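Local coordinates for uncharacterized protein (Borrelia turicatae, PDB 5VJ4), which is of unknown function but is a putative surface lipoprotein of a relapsing fever spirochete, possibly lipid-binding and regulated between tick and mammal, at residues V288-V302 / R349-R363. Sequence-based numbering, arbitrary orientation.
Sequences VKIEHDEALNAITTV and RNYFIILKFDAQAAR. With SO4 (sulfate ion), chain D.
Phe-352 turns one ring face to His-292 in a knobs-into-holes contact between two nearly parallel helices, whose segment axes come within 8.3 Å at 17°. Its ring fills the hole formed by Val-288, Glu-291, His-292 and Ala-295. His-292 CB sits over the ring centre, 3.7 Å from the centroid, a CH-pi contact. The His-292 imidazole turns its CD2 edge to the same face of Phe-352, an offset edge-to-face pair with planes at 88°. ND1 donates a nearly straight, in-plane hydrogen bond to Asp-293 OD1, which holds the ring's rotation. Val-288 CG1 meets the Phe-352 rim at CE2. The backbones are closest at Ala-295 and Lys-356. Ala-298 and Ala-359 touch methyl to methyl.

Glu-291 and Lys-356 are the other knobs. Chi1 of Glu-291 (-74°) lays CG against Arg-349 CG. Chi2 folds the carboxylate onto Ile-353, with OE1 3.4 Å from CG1. Lys-356 sits among Glu-291, Glu-294, Ala-295 and Ala-298, its CD 3.6 Å from Glu-294 CB. Arg-349 NH2 donates to O4 of a sulfate, probably from the crystallisation liquor, also held by Gly-206 N and Arg-209 N.

No hydrogen bond joins the segments. Helix 308-334 connects them in sequence and packs on both, through Leu-315 on His-292 and Arg-314 on Leu-355, making an all-helical bundle.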
loop_
_atom_site.group_PDB
_atom_site.type_symbol
_atom_site.label_atom_id
_atom_site.label_comp_id
_atom_site.label_asym_id
_atom_site.label_seq_id
_atom_site.Cartn_x
_atom_site.Cartn_y
_atom_site.Cartn_z
ATOM N N VAL A 288 16.596 10.054 -3.587
ATOM C CA VAL A 288 16.849 11.171 -2.700
ATOM C C VAL A 288 18.297 11.166 -2.253
ATOM O O VAL A 288 18.940 12.201 -2.211
ATOM C CB VAL A 288 15.967 11.130 -1.471
ATOM C CG1 VAL A 288 16.246 12.363 -0.635
ATOM C CG2 VAL A 288 14.504 11.058 -1.886
ATOM N N LYS A 289 18.796 9.981 -1.934
ATOM C CA LYS A 289 20.140 9.842 -1.463
ATOM C C LYS A 289 21.073 10.282 -2.565
ATOM O O LYS A 289 21.996 11.029 -2.290
ATOM C CB LYS A 289 20.410 8.410 -1.065
ATOM C CG LYS A 289 21.880 8.018 -1.112
ATOM C CD LYS A 289 22.122 6.624 -0.538
ATOM C CE LYS A 289 23.367 6.606 0.349
ATOM N NZ LYS A 289 24.516 5.835 -0.188
ATOM N N ILE A 290 20.829 9.842 -3.801
ATOM C CA ILE A 290 21.738 10.195 -4.902
ATOM C C ILE A 290 21.713 11.680 -5.190
ATOM O O ILE A 290 22.763 12.273 -5.366
ATOM C CB ILE A 290 21.534 9.350 -6.153
ATOM C CG1 ILE A 290 22.009 7.932 -5.828
ATOM C CG2 ILE A 290 22.440 9.815 -7.255
ATOM C CD1 ILE A 290 21.733 6.867 -6.869
ATOM N N GLU A 291 20.536 12.283 -5.166
ATOM C CA GLU A 291 20.447 13.707 -5.434
ATOM C C GLU A 291 21.089 14.547 -4.369
ATOM O O GLU A 291 21.710 15.555 -4.673
ATOM C CB GLU A 291 19.008 14.176 -5.695
ATOM C CG GLU A 291 18.498 13.746 -7.060
ATOM C CD GLU A 291 19.533 13.936 -8.159
ATOM O OE1 GLU A 291 20.184 15.008 -8.173
ATOM O OE2 GLU A 291 19.698 13.008 -8.993
ATOM N N HIS A 292 20.947 14.127 -3.123
ATOM C CA HIS A 292 21.532 14.850 -2.004
ATOM C C HIS A 292 23.057 14.884 -2.159
ATOM O O HIS A 292 23.689 15.911 -1.958
ATOM C CB HIS A 292 21.117 14.168 -0.713
ATOM C CG HIS A 292 21.955 14.530 0.468
ATOM N ND1 HIS A 292 23.154 13.899 0.766
ATOM C CD2 HIS A 292 21.745 15.434 1.456
ATOM C CE1 HIS A 292 23.658 14.428 1.867
ATOM N NE2 HIS A 292 22.819 15.355 2.311
ATOM N N ASP A 293 23.643 13.764 -2.538
ATOM C CA ASP A 293 25.085 13.734 -2.736
ATOM C C ASP A 293 25.533 14.638 -3.833
ATOM O O ASP A 293 26.538 15.300 -3.686
ATOM C CB ASP A 293 25.573 12.318 -2.963
ATOM C CG ASP A 293 25.270 11.429 -1.772
ATOM O OD1 ASP A 293 24.544 11.887 -0.843
ATOM O OD2 ASP A 293 25.751 10.281 -1.757
ATOM N N GLU A 294 24.783 14.688 -4.931
ATOM C CA GLU A 294 25.092 15.630 -6.005
ATOM C C GLU A 294 25.107 17.046 -5.471
ATOM O O GLU A 294 26.024 17.810 -5.777
ATOM C CB GLU A 294 24.092 15.524 -7.154
ATOM C CG GLU A 294 24.039 14.188 -7.875
ATOM C CD GLU A 294 25.348 13.783 -8.523
ATOM O OE1 GLU A 294 26.202 14.662 -8.781
ATOM O OE2 GLU A 294 25.511 12.571 -8.795
ATOM N N ALA A 295 24.107 17.370 -4.646
ATOM C CA ALA A 295 23.986 18.700 -4.054
ATOM C C ALA A 295 25.108 18.954 -3.070
ATOM O O ALA A 295 25.536 20.089 -2.900
ATOM C CB ALA A 295 22.611 18.907 -3.409
ATOM N N LEU A 296 25.597 17.891 -2.438
ATOM C CA LEU A 296 26.752 17.989 -1.557
ATOM C C LEU A 296 27.991 18.440 -2.323
ATOM O O LEU A 296 28.640 19.420 -1.931
ATOM C CB LEU A 296 27.019 16.646 -0.888
ATOM C CG LEU A 296 28.065 16.568 0.200
ATOM C CD1 LEU A 296 27.260 16.883 1.440
ATOM C CD2 LEU A 296 28.671 15.175 0.262
ATOM N N ASN A 297 28.302 17.746 -3.420
ATOM C CA ASN A 297 29.456 18.084 -4.258
ATOM C C ASN A 297 29.362 19.483 -4.814
ATOM O O ASN A 297 30.305 20.266 -4.698
ATOM C CB ASN A 297 29.647 17.063 -5.364
ATOM C CG ASN A 297 30.158 15.750 -4.827
ATOM O OD1 ASN A 297 31.286 15.351 -5.118
ATOM N ND2 ASN A 297 29.347 15.085 -4.002
ATOM N N ALA A 298 28.196 19.800 -5.365
ATOM C CA ALA A 298 27.927 21.126 -5.871
ATOM C C ALA A 298 28.131 22.237 -4.812
ATOM O O ALA A 298 28.524 23.329 -5.163
ATOM C CB ALA A 298 26.530 21.180 -6.463
ATOM N N ILE A 299 27.884 21.964 -3.533
ATOM C CA ILE A 299 28.124 22.989 -2.510
ATOM C C ILE A 299 29.610 23.076 -2.160
ATOM O O ILE A 299 30.112 24.159 -1.888
ATOM C CB ILE A 299 27.228 22.853 -1.256
ATOM C CG1 ILE A 299 25.749 22.961 -1.637
ATOM C CG2 ILE A 299 27.513 23.978 -0.278
ATOM C CD1 ILE A 299 24.789 22.955 -0.460
ATOM N N THR A 300 30.318 21.951 -2.193
ATOM C CA THR A 300 31.777 21.961 -2.003
ATOM C C THR A 300 32.479 22.817 -3.046
ATOM O O THR A 300 33.410 23.545 -2.732
ATOM C CB THR A 300 32.341 20.532 -2.001
ATOM O OG1 THR A 300 32.143 20.004 -0.693
ATOM C CG2 THR A 300 33.864 20.467 -2.388
ATOM N N THR A 301 32.000 22.711 -4.278
ATOM C CA THR A 301 32.499 23.450 -5.428
ATOM C C THR A 301 32.391 24.971 -5.272
ATOM O O THR A 301 33.261 25.694 -5.765
ATOM C CB THR A 301 31.793 22.924 -6.694
ATOM O OG1 THR A 301 32.498 21.769 -7.161
ATOM C CG2 THR A 301 31.736 23.921 -7.792
ATOM N N VAL A 302 31.354 25.442 -4.573
ATOM C CA VAL A 302 31.167 26.872 -4.302
ATOM C C VAL A 302 32.362 27.405 -3.512
ATOM O O VAL A 302 32.757 26.790 -2.506
ATOM C CB VAL A 302 29.858 27.153 -3.531
ATOM C CG1 VAL A 302 29.898 28.511 -2.842
ATOM C CG2 VAL A 302 28.643 27.054 -4.450
ATOM N N ARG A 349 13.534 14.814 -3.426
ATOM C CA ARG A 349 14.450 14.643 -4.561
ATOM C C ARG A 349 14.529 15.948 -5.355
ATOM O O ARG A 349 15.623 16.424 -5.679
ATOM C CB ARG A 349 13.997 13.514 -5.462
ATOM C CG ARG A 349 14.973 13.187 -6.569
ATOM C CD ARG A 349 14.504 12.027 -7.436
ATOM N NE ARG A 349 15.225 12.040 -8.703
ATOM C CZ ARG A 349 14.737 12.507 -9.851
ATOM N NH1 ARG A 349 13.495 13.008 -9.958
ATOM N NH2 ARG A 349 15.511 12.470 -10.902
ATOM N N ASN A 350 13.364 16.532 -5.616
ATOM C CA ASN A 350 13.275 17.807 -6.301
ATOM C C ASN A 350 13.944 18.924 -5.524
ATOM O O ASN A 350 14.727 19.689 -6.100
ATOM C CB ASN A 350 11.821 18.136 -6.648
ATOM C CG ASN A 350 11.256 17.223 -7.749
ATOM O OD1 ASN A 350 11.973 16.451 -8.383
ATOM N ND2 ASN A 350 9.957 17.310 -7.965
ATOM N N TYR A 351 13.689 18.987 -4.221
ATOM C CA TYR A 351 14.376 19.965 -3.371
ATOM C C TYR A 351 15.891 19.880 -3.537
ATOM O O TYR A 351 16.545 20.903 -3.741
ATOM C CB TYR A 351 13.943 19.845 -1.917
ATOM C CG TYR A 351 12.552 20.394 -1.626
ATOM C CD1 TYR A 351 11.661 20.739 -2.658
ATOM C CD2 TYR A 351 12.112 20.540 -0.310
ATOM C CE1 TYR A 351 10.388 21.225 -2.375
ATOM C CE2 TYR A 351 10.839 21.028 -0.014
ATOM C CZ TYR A 351 9.981 21.367 -1.046
ATOM O OH TYR A 351 8.727 21.855 -0.755
ATOM N N PHE A 352 16.432 18.667 -3.535
ATOM C CA PHE A 352 17.870 18.495 -3.711
ATOM C C PHE A 352 18.365 18.860 -5.095
ATOM O O PHE A 352 19.512 19.288 -5.243
ATOM C CB PHE A 352 18.337 17.074 -3.347
ATOM C CG PHE A 352 18.354 16.815 -1.883
ATOM C CD1 PHE A 352 19.154 17.571 -1.045
ATOM C CD2 PHE A 352 17.559 15.822 -1.325
ATOM C CE1 PHE A 352 19.167 17.339 0.322
ATOM C CE2 PHE A 352 17.560 15.591 0.040
ATOM C CZ PHE A 352 18.368 16.345 0.861
ATOM N N ILE A 353 17.528 18.653 -6.105
ATOM C CA ILE A 353 17.928 18.932 -7.484
ATOM C C ILE A 353 18.003 20.450 -7.671
ATOM O O ILE A 353 19.020 20.976 -8.139
ATOM C CB ILE A 353 16.990 18.254 -8.503
ATOM C CG1 ILE A 353 17.325 16.772 -8.569
ATOM C CG2 ILE A 353 17.169 18.834 -9.897
ATOM C CD1 ILE A 353 16.337 15.922 -9.349
ATOM N N ILE A 354 16.936 21.140 -7.273
ATOM C CA ILE A 354 16.932 22.594 -7.245
ATOM C C ILE A 354 18.155 23.099 -6.501
ATOM O O ILE A 354 18.910 23.908 -7.035
ATOM C CB ILE A 354 15.633 23.121 -6.621
ATOM C CG1 ILE A 354 14.482 22.956 -7.622
ATOM C CG2 ILE A 354 15.789 24.556 -6.144
ATOM C CD1 ILE A 354 13.117 22.779 -6.969
ATOM N N LEU A 355 18.370 22.576 -5.297
ATOM C CA LEU A 355 19.517 22.969 -4.513
ATOM C C LEU A 355 20.839 22.762 -5.264
ATOM O O LEU A 355 21.730 23.583 -5.166
ATOM C CB LEU A 355 19.543 22.234 -3.187
ATOM C CG LEU A 355 20.630 22.772 -2.249
ATOM C CD1 LEU A 355 20.216 24.095 -1.616
ATOM C CD2 LEU A 355 21.028 21.746 -1.204
ATOM N N LYS A 356 20.965 21.676 -6.011
ATOM C CA LYS A 356 22.182 21.469 -6.785
ATOM C C LYS A 356 22.347 22.558 -7.834
ATOM O O LYS A 356 23.441 23.102 -7.988
ATOM C CB LYS A 356 22.231 20.079 -7.442
ATOM C CG LYS A 356 23.371 19.974 -8.448
ATOM C CD LYS A 356 23.721 18.594 -8.972
ATOM C CE LYS A 356 22.572 17.840 -9.627
ATOM N NZ LYS A 356 21.671 18.688 -10.445
ATOM N N PHE A 357 21.262 22.857 -8.550
ATOM C CA PHE A 357 21.286 23.855 -9.613
ATOM C C PHE A 357 21.644 25.229 -9.073
ATOM O O PHE A 357 22.493 25.913 -9.634
ATOM C CB PHE A 357 19.961 23.869 -10.378
ATOM C CG PHE A 357 19.785 22.691 -11.295
ATOM C CD1 PHE A 357 20.887 22.075 -11.890
ATOM C CD2 PHE A 357 18.511 22.205 -11.583
ATOM C CE1 PHE A 357 20.732 20.982 -12.745
ATOM C CE2 PHE A 357 18.340 21.108 -12.437
ATOM C CZ PHE A 357 19.455 20.498 -13.018
ATOM N N ASP A 358 21.034 25.600 -7.954
ATOM C CA ASP A 358 21.357 26.851 -7.304
ATOM C C ASP A 358 22.809 26.871 -6.916
ATOM O O ASP A 358 23.472 27.875 -7.099
ATOM C CB ASP A 358 20.451 27.097 -6.107
ATOM C CG ASP A 358 19.024 27.423 -6.534
ATOM O OD1 ASP A 358 18.757 27.447 -7.775
ATOM O OD2 ASP A 358 18.174 27.657 -5.642
ATOM N N ALA A 359 23.315 25.752 -6.419
ATOM C CA ALA A 359 24.721 25.663 -6.047
ATOM C C ALA A 359 25.630 25.958 -7.245
ATOM O O ALA A 359 26.583 26.716 -7.141
ATOM C CB ALA A 359 25.045 24.295 -5.422
ATOM N N GLN A 360 25.315 25.362 -8.384
ATOM C CA GLN A 360 26.159 25.488 -9.557
ATOM C C GLN A 360 26.130 26.926 -10.113
ATOM O O GLN A 360 27.188 27.511 -10.362
ATOM C CB GLN A 360 25.796 24.415 -10.587
ATOM C CG GLN A 360 26.018 22.993 -10.080
ATOM C CD GLN A 360 25.607 21.881 -11.049
ATOM O OE1 GLN A 360 24.608 21.966 -11.778
ATOM N NE2 GLN A 360 26.374 20.804 -11.027
ATOM N N ALA A 361 24.936 27.506 -10.234
ATOM C CA ALA A 361 24.785 28.930 -10.590
ATOM C C ALA A 361 25.575 29.846 -9.637
ATOM O O ALA A 361 26.156 30.850 -10.052
ATOM C CB ALA A 361 23.312 29.352 -10.665
ATOM N N ALA A 362 25.617 29.479 -8.367
ATOM C CA ALA A 362 26.406 30.236 -7.417
ATOM C C ALA A 362 27.922 30.102 -7.655
ATOM O O ALA A 362 28.632 31.088 -7.485
ATOM C CB ALA A 362 26.031 29.872 -5.995
ATOM N N ARG A 363 28.416 28.918 -8.055
ATOM C CA ARG A 363 29.846 28.771 -8.410
ATOM C C ARG A 363 30.224 29.747 -9.528
ATOM O O ARG A 363 31.246 30.425 -9.435
ATOM C CB ARG A 363 30.227 27.340 -8.833
ATOM C CG ARG A 363 31.727 27.158 -9.133
ATOM C CD ARG A 363 32.049 26.138 -10.242
ATOM N NE ARG A 363 33.388 25.547 -10.073
ATOM C CZ ARG A 363 33.767 24.331 -10.487
ATOM N NH1 ARG A 363 32.901 23.533 -11.100
ATOM N NH2 ARG A 363 35.013 23.892 -10.260
HETATM S S SO4 D . 16.255 13.544 -13.915
HETATM O O1 SO4 D . 16.324 15.041 -13.916
HETATM O O2 SO4 D . 17.244 13.027 -12.933
HETATM O O3 SO4 D . 16.614 12.888 -15.201
HETATM O O4 SO4 D . 14.847 13.197 -13.584
#